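Local coordinates for Cbs-cp12 (Microcystis aeruginosa PCC 7806, PDB 5NMU), which probably serves redox regulation of photosynthesis, joining a pair of CBS domains to a CP12 domain in a chain that assembles into hexamers, at residues P43-E46 / Q47-Y50; M72-Y75 / E76-K80. All coordinates share one frame; numbering follows the deposited sequence.

Overall arrangement
Contact 1 (43-50) comes first along the chain, in the loop joining strand 38-41 to its antiparallel neighbour 51-54; contact 2 (72-80) follows, in the loop between helix 55-63 and helix 91-101. Their centres lie about 15 Å apart, on the same side of the chain's centre. Lys80 joins them: its NZ forms a salt bridge of 2.8 Å with Asp48 OD2, and its chain runs beside the backbone of Pro49 and Tyr50. Strand 51-54, which leaves contact 1, packs against Val74, Ile77 and Ala79 of contact 2. Both contacts also touch a second subunit, so this side of the CBS pair contributes to the hexamer.

Contact 1: P43-E46 / Q47-Y50; sequences PRHE and QDPY
Asp48 OD2 is held from more than one direction: the backbone N of Arg44 donates to it at 2.7 Å, Lys80 NZ forms a salt bridge with it, and the Arg44 guanidinium turns a face to it. The backbone bond is nearly straight, 167° at the hydrogen, and uses the lone pair directed away from OD1. Asp48 reaches it because its CG stands anti to the backbone N (chi1 -162°), which carries the carboxylate back across the start of the loop. OD2 lies 3.7 Å above the plane of the Arg44 guanidinium, over its centre. Arg44 NH2 and Asp48 OD1 form only a long salt bridge of 3.8 Å, in which no N-H points at the oxygen; attraction between the charges probably holds the pair. The chain reverses in a type I beta turn from His45 to Asp48, part of the loop between strands 38-41 and 51-54 of the first CBS motif. Its closing bond runs from Asp48 N to His45 O, 3.0 Å. With chi1 at 48°, His45 CG sits between its own backbone N and carbonyl carbon, and the imidazole folds over the turn: Asp48 CB makes a CH-pi contact 3.7 Å from the ring centroid. A second CH-pi contact lies at the base of the loop, where Pro43 CG sits over the Tyr50 ring, 3.5 Å from its centroid. The hydroxyl beyond that ring is hydrogen-bonded to Lys112 O. Water 1 bridges two carbonyls of the turn, donating to Glu46 O at 2.6 Å and to Asp48 O at 2.7 Å. Tyr93 of the second subunit packs on Asp48 and Pro49.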
# COMPACT_ATOMS: atom_id res chain seq x y z
N PRO A 43 -8.00 -19.47 -20.93
CA PRO A 43 -6.67 -20.01 -21.21
C PRO A 43 -6.52 -20.29 -22.68
O PRO A 43 -7.46 -20.75 -23.32
CB PRO A 43 -6.65 -21.32 -20.43
CG PRO A 43 -7.60 -21.09 -19.29
CD PRO A 43 -8.69 -20.25 -19.88
N ARG A 44 -5.37 -19.99 -23.25
CA ARG A 44 -5.20 -20.20 -24.69
C ARG A 44 -4.85 -21.67 -25.03
O ARG A 44 -5.02 -22.08 -26.15
CB ARG A 44 -4.17 -19.23 -25.27
CG ARG A 44 -4.66 -17.76 -25.22
CD ARG A 44 -3.73 -16.80 -25.95
NE ARG A 44 -2.36 -17.12 -25.56
CZ ARG A 44 -1.66 -16.57 -24.55
NH1 ARG A 44 -2.13 -15.53 -23.82
NH2 ARG A 44 -0.44 -17.07 -24.29
N HIS A 45 -4.35 -22.41 -24.06
CA HIS A 45 -4.03 -23.82 -24.20
C HIS A 45 -3.99 -24.38 -22.76
O HIS A 45 -4.11 -23.62 -21.78
CB HIS A 45 -2.67 -24.02 -24.91
CG HIS A 45 -1.56 -23.15 -24.37
ND1 HIS A 45 -0.82 -23.48 -23.26
CD2 HIS A 45 -1.09 -21.94 -24.79
CE1 HIS A 45 0.06 -22.53 -23.01
NE2 HIS A 45 -0.08 -21.59 -23.92
N GLU A 46 -3.82 -25.68 -22.64
CA GLU A 46 -3.94 -26.40 -21.36
C GLU A 46 -3.01 -25.92 -20.24
O GLU A 46 -3.43 -25.91 -19.09
CB GLU A 46 -3.73 -27.91 -21.55
CG GLU A 46 -4.86 -28.51 -22.37
CD GLU A 46 -4.88 -30.04 -22.41
OE1 GLU A 46 -4.25 -30.72 -21.56
OE2 GLU A 46 -5.58 -30.57 -23.31
N GLN A 47 -1.78 -25.54 -20.58
CA GLN A 47 -0.81 -25.00 -19.61
C GLN A 47 -0.91 -23.47 -19.34
O GLN A 47 -0.15 -22.96 -18.53
CB GLN A 47 0.64 -25.32 -20.02
CG GLN A 47 1.06 -26.75 -19.76
CD GLN A 47 0.52 -27.70 -20.78
OE1 GLN A 47 0.57 -27.42 -21.98
NE2 GLN A 47 0.00 -28.85 -20.33
N ASP A 48 -1.84 -22.78 -20.00
CA ASP A 48 -1.96 -21.32 -19.90
C ASP A 48 -2.84 -20.97 -18.70
O ASP A 48 -3.95 -21.49 -18.55
CB ASP A 48 -2.62 -20.82 -21.19
CG ASP A 48 -2.43 -19.34 -21.42
OD1 ASP A 48 -1.37 -18.85 -21.06
OD2 ASP A 48 -3.34 -18.68 -22.00
N PRO A 49 -2.36 -20.07 -17.82
CA PRO A 49 -3.18 -19.79 -16.63
C PRO A 49 -4.49 -19.08 -16.93
O PRO A 49 -4.64 -18.53 -17.99
CB PRO A 49 -2.28 -18.89 -15.80
CG PRO A 49 -1.41 -18.20 -16.83
CD PRO A 49 -1.11 -19.28 -17.81
N TYR A 50 -5.43 -19.17 -16.00
CA TYR A 50 -6.62 -18.35 -16.01
C TYR A 50 -6.28 -16.90 -15.71
O TYR A 50 -5.29 -16.61 -15.09
CB TYR A 50 -7.69 -18.87 -15.02
CG TYR A 50 -8.39 -20.11 -15.54
CD1 TYR A 50 -7.86 -21.37 -15.30
CD2 TYR A 50 -9.54 -20.00 -16.30
CE1 TYR A 50 -8.49 -22.51 -15.78
CE2 TYR A 50 -10.16 -21.13 -16.82
CZ TYR A 50 -9.63 -22.38 -16.54
OH TYR A 50 -10.26 -23.48 -17.03
O HOH W 1 -4.99 -23.93 -18.30

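Contact 2: M72-Y75 / E76-K80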
# COMPACT_ATOMS: atom_id res chain seq x y z
N MET A 72 -8.74 -0.07 -26.55
CA MET A 72 -8.04 -0.88 -25.49
C MET A 72 -8.46 -2.37 -25.44
O MET A 72 -9.64 -2.72 -25.63
CB MET A 72 -8.27 -0.27 -24.11
CG MET A 72 -7.43 0.95 -23.79
SD MET A 72 -7.32 1.22 -22.00
CE MET A 72 -5.99 0.18 -21.45
N ARG A 73 -7.50 -3.26 -25.14
CA ARG A 73 -7.76 -4.69 -25.09
C ARG A 73 -7.74 -5.20 -23.65
O ARG A 73 -7.15 -4.58 -22.78
CB ARG A 73 -6.72 -5.45 -25.90
CG ARG A 73 -6.68 -5.05 -27.37
CD ARG A 73 -7.90 -5.53 -28.14
NE ARG A 73 -7.81 -5.17 -29.56
CZ ARG A 73 -8.63 -5.60 -30.51
NH1 ARG A 73 -9.64 -6.44 -30.25
NH2 ARG A 73 -8.42 -5.21 -31.75
N VAL A 74 -8.40 -6.33 -23.42
CA VAL A 74 -8.52 -6.93 -22.10
C VAL A 74 -7.15 -7.27 -21.54
O VAL A 74 -6.89 -7.01 -20.38
CB VAL A 74 -9.43 -8.18 -22.13
CG1 VAL A 74 -9.34 -8.98 -20.83
CG2 VAL A 74 -10.87 -7.74 -22.34
N TYR A 75 -6.25 -7.77 -22.38
CA TYR A 75 -4.92 -8.09 -21.90
C TYR A 75 -4.20 -6.92 -21.25
O TYR A 75 -3.35 -7.16 -20.37
CB TYR A 75 -4.05 -8.71 -22.99
CG TYR A 75 -3.65 -7.81 -24.13
CD1 TYR A 75 -2.55 -6.95 -24.01
CD2 TYR A 75 -4.30 -7.89 -25.38
CE1 TYR A 75 -2.12 -6.19 -25.08
CE2 TYR A 75 -3.89 -7.09 -26.45
CZ TYR A 75 -2.82 -6.25 -26.26
OH TYR A 75 -2.39 -5.51 -27.27
N GLU A 76 -4.53 -5.68 -21.65
CA GLU A 76 -3.88 -4.53 -21.06
C GLU A 76 -4.36 -4.25 -19.64
O GLU A 76 -3.67 -3.57 -18.93
CB GLU A 76 -4.06 -3.27 -21.90
CG GLU A 76 -3.60 -3.37 -23.36
CD GLU A 76 -4.04 -2.16 -24.16
OE1 GLU A 76 -3.53 -1.05 -23.90
OE2 GLU A 76 -4.94 -2.30 -24.99
N ILE A 77 -5.54 -4.73 -19.23
CA ILE A 77 -6.07 -4.44 -17.89
C ILE A 77 -6.24 -5.66 -16.96
O ILE A 77 -6.33 -5.50 -15.73
CB ILE A 77 -7.37 -3.60 -17.94
CG1 ILE A 77 -8.47 -4.28 -18.70
CG2 ILE A 77 -7.09 -2.25 -18.60
CD1 ILE A 77 -9.83 -3.64 -18.48
N MET A 78 -6.28 -6.87 -17.53
CA MET A 78 -6.55 -8.07 -16.78
C MET A 78 -5.46 -8.40 -15.79
O MET A 78 -4.33 -7.90 -15.90
CB MET A 78 -6.71 -9.26 -17.72
CG MET A 78 -5.42 -9.80 -18.32
SD MET A 78 -5.80 -10.93 -19.66
CE MET A 78 -4.14 -11.28 -20.28
N ALA A 79 -5.79 -9.33 -14.90
CA ALA A 79 -4.84 -9.97 -14.02
C ALA A 79 -4.62 -11.39 -14.50
O ALA A 79 -5.52 -12.17 -14.51
CB ALA A 79 -5.37 -9.98 -12.59
N LYS A 80 -3.43 -11.71 -14.95
CA LYS A 80 -3.19 -13.03 -15.51
C LYS A 80 -1.74 -13.29 -15.25
O LYS A 80 -0.94 -12.48 -15.66
CB LYS A 80 -3.45 -13.10 -16.99
CG LYS A 80 -3.24 -14.49 -17.58
CD LYS A 80 -3.59 -14.58 -19.07
CE LYS A 80 -3.18 -15.91 -19.68
NZ LYS A 80 -4.04 -16.21 -20.86
O HOH W 2 -2.71 -6.64 -17.77
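Glu76 places CG beside its backbone N, anti to the carbonyl carbon (chi1 -56°), and its extended chi2 (170°) carries the carboxylate back to Arg73. There OE2 accepts the Arg73 backbone N-H at 2.7 Å, met on the anti side but out of the carboxylate plane. The backbone also closes here, Glu76 N donating to Arg73 O at 3.1 Å. Val74 O accepts from two donors, Ile77 N and Met78 N, both at 2.9 Å. These bonds wind 73-78 into overlapping turns within the second CBS motif. Val74 and Ile77 pack on strand 51-54 and helix 24-34, Ile77 also on helix 55-63, and Met72 CE reaches Ile77 CG2 at 3.9 Å. On another flank Met78 CE lies against Tyr75 CB at 3.7 Å, while Glu76 CG passes Tyr75 CE1 at 3.6 Å. Water 2 links Tyr75 O to Met78 O. The Arg73 guanidinium leads away to salt bridges with Glu147 and Asp148 of the second subunit. With its backbone N-H taken by Glu76 and its guanidinium paired with those two acids, Arg73 is held at both ends, which probably limits its freedom.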